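Local coordinates for beta-lactamase (Klebsiella pneumoniae, PDB 6HUH), which probably hydrolyses beta-lactam antibiotics to substituted beta-amino acids, as a class D serine beta-lactamase that confers drug resistance, at residues Pro76-Ala79 with Gly80-Asp83. Numbering follows the deposited sequence.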
ATOM      1  N   PRO A  76     -10.696   7.415 -10.620  1.00 40.43           N
ATOM      2  CA  PRO A  76     -10.070   6.934 -11.861  1.00 40.45           C
ATOM      3  C   PRO A  76      -9.276   8.000 -12.626  1.00 44.20           C
ATOM      4  O   PRO A  76      -9.599   9.190 -12.570  1.00 43.97           O
ATOM      5  CB  PRO A  76     -11.267   6.476 -12.686  1.00 43.30           C
ATOM      6  CG  PRO A  76     -12.371   7.386 -12.272  1.00 47.64           C
ATOM      7  CD  PRO A  76     -12.142   7.678 -10.814  1.00 42.46           C
ATOM      8  N   PHE A  77      -8.273   7.555 -13.395  1.00 40.04           N
ATOM      9  CA  PHE A  77      -7.475   8.413 -14.273  1.00 38.48           C
ATOM     10  C   PHE A  77      -8.357   8.806 -15.473  1.00 43.01           C
ATOM     11  O   PHE A  77      -9.086   7.965 -15.994  1.00 43.96           O
ATOM     12  CB  PHE A  77      -6.235   7.640 -14.755  1.00 39.85           C
ATOM     13  CG  PHE A  77      -5.387   8.367 -15.776  1.00 41.67           C
ATOM     14  CD1 PHE A  77      -4.430   9.298 -15.376  1.00 42.74           C
ATOM     15  CD2 PHE A  77      -5.510   8.086 -17.135  1.00 44.29           C
ATOM     16  CE1 PHE A  77      -3.626   9.947 -16.319  1.00 43.56           C
ATOM     17  CE2 PHE A  77      -4.717   8.753 -18.075  1.00 47.24           C
ATOM     18  CZ  PHE A  77      -3.783   9.677 -17.662  1.00 43.98           C
ATOM     19  N   LYS A  78      -8.285  10.060 -15.919  1.00 39.14           N
ATOM     20  CA  LYS A  78      -9.079  10.519 -17.070  1.00 40.01           C
ATOM     21  C   LYS A  78      -8.164  11.084 -18.162  1.00 43.72           C
ATOM     22  O   LYS A  78      -7.105  11.610 -17.833  1.00 40.73           O
ATOM     23  CB  LYS A  78     -10.078  11.612 -16.643  1.00 42.30           C
ATOM     24  CG  LYS A  78     -11.182  11.177 -15.680  1.00 52.28           C
ATOM     25  CD  LYS A  78     -12.004  12.395 -15.257  1.00 61.65           C
ATOM     26  CE  LYS A  78     -12.802  12.186 -13.998  1.00 68.94           C
ATOM     27  NZ  LYS A  78     -13.254  13.487 -13.437  1.00 75.96           N
ATOM     28  N   ALA A  79      -8.590  11.014 -19.450  1.00 43.60           N
ATOM     29  CA  ALA A  79      -7.846  11.568 -20.596  1.00 44.74           C
ATOM     30  C   ALA A  79      -7.758  13.079 -20.420  1.00 50.34           C
ATOM     31  O   ALA A  79      -8.772  13.750 -20.241  1.00 50.05           O
ATOM     32  CB  ALA A  79      -8.542  11.230 -21.909  1.00 47.29           C
ATOM     33  N   GLY A  80      -6.537  13.580 -20.385  1.00 49.16           N
ATOM     34  CA  GLY A  80      -6.258  14.987 -20.142  1.00 50.49           C
ATOM     35  C   GLY A  80      -5.562  15.222 -18.811  1.00 56.09           C
ATOM     36  O   GLY A  80      -5.197  16.362 -18.498  1.00 54.96           O
ATOM     37  N   ASP A  81      -5.379  14.145 -18.008  1.00 53.77           N
ATOM     38  CA  ASP A  81      -4.672  14.245 -16.732  1.00 52.87           C
ATOM     39  C   ASP A  81      -3.190  14.010 -16.977  1.00 60.17           C
ATOM     40  O   ASP A  81      -2.852  13.169 -17.822  1.00 61.68           O
ATOM     41  CB  ASP A  81      -5.191  13.244 -15.682  1.00 52.82           C
ATOM     42  CG  ASP A  81      -6.533  13.573 -15.069  1.00 62.85           C
ATOM     43  OD1 ASP A  81      -6.902  14.765 -15.043  1.00 64.19           O
ATOM     44  OD2 ASP A  81      -7.206  12.639 -14.587  1.00 69.30           O
ATOM     45  N   PRO A  82      -2.295  14.734 -16.255  1.00 56.46           N
ATOM     46  CA  PRO A  82      -0.845  14.517 -16.442  1.00 57.20           C
ATOM     47  C   PRO A  82      -0.454  13.051 -16.253  1.00 63.57           C
ATOM     48  O   PRO A  82      -0.875  12.413 -15.285  1.00 61.91           O
ATOM     49  CB  PRO A  82      -0.208  15.425 -15.382  1.00 57.31           C
ATOM     50  CG  PRO A  82      -1.322  15.765 -14.442  1.00 60.13           C
ATOM     51  CD  PRO A  82      -2.556  15.772 -15.241  1.00 56.31           C
ATOM     52  N   ASP A  83       0.280  12.505 -17.231  1.00 63.51           N
ATOM     53  CA  ASP A  83       0.714  11.109 -17.257  1.00 64.34           C
ATOM     54  C   ASP A  83       2.230  11.001 -17.447  1.00 68.47           C
ATOM     55  O   ASP A  83       2.705  10.247 -18.302  1.00 70.02           O
ATOM     56  CB  ASP A  83      -0.075  10.312 -18.335  1.00 68.51           C
ATOM     57  CG  ASP A  83      -0.224  10.967 -19.711  1.00 83.61           C
ATOM     58  OD1 ASP A  83       0.620  11.824 -20.063  1.00 84.36           O
ATOM     59  OD2 ASP A  83      -1.165  10.588 -20.451  1.00 92.54           O
TER
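Phe77 brings the CE1 and CZ end of its ring up to the carbonyl oxygens of Asp81 and Pro82, on the other limb of a type II beta turn that runs from Lys78 to Asp81. The turn is a surface element of the loop between helix 56-64 and helix 94-99 in the transpeptidase-like fold of class D beta-lactamases. Phe77 CG lies anti to the backbone N (chi1 175°), which directs the end of the ring to the second limb. Phe77 CE1 packs on Asp81 CB at 3.7 Å. Pro82 O meets the ring edge near its plane, 3.8 Å from Phe77 CE1. Asp83 adds its CB, 3.8 Å from Phe77 CZ. Its carboxylate plane is turned 28° from the ring, whereas that of Asp81 stands steeply to it. The ring of Trp104 in helix 103-113 also meets Phe77.

Gly80 occupies the third position of the turn. Its phi is positive (112°), as is usual for glycine at the third position of a type II turn. The turn is closed by Asp81 N, which donates to Lys78 O at 3.1 Å. The Asp81 side chain doubles back over the same turn and accepts a second bond, from the backbone N-H of Lys78. The carboxylate thus ties the residue that ends the turn to the one that starts it. Its OD2 also forms a salt bridge with Arg108, which hydrogen-bonds to Pro76 O as well. Arg108 therefore links the loop to helix 103-113, and its charge probably favours the ionised carboxylate. Pro82 packs on Ile103 and Trp104 of the same helix. In the second bond, Lys78 N reaches Asp81 OD2 at 3.1 Å, coming from above the carboxylate plane.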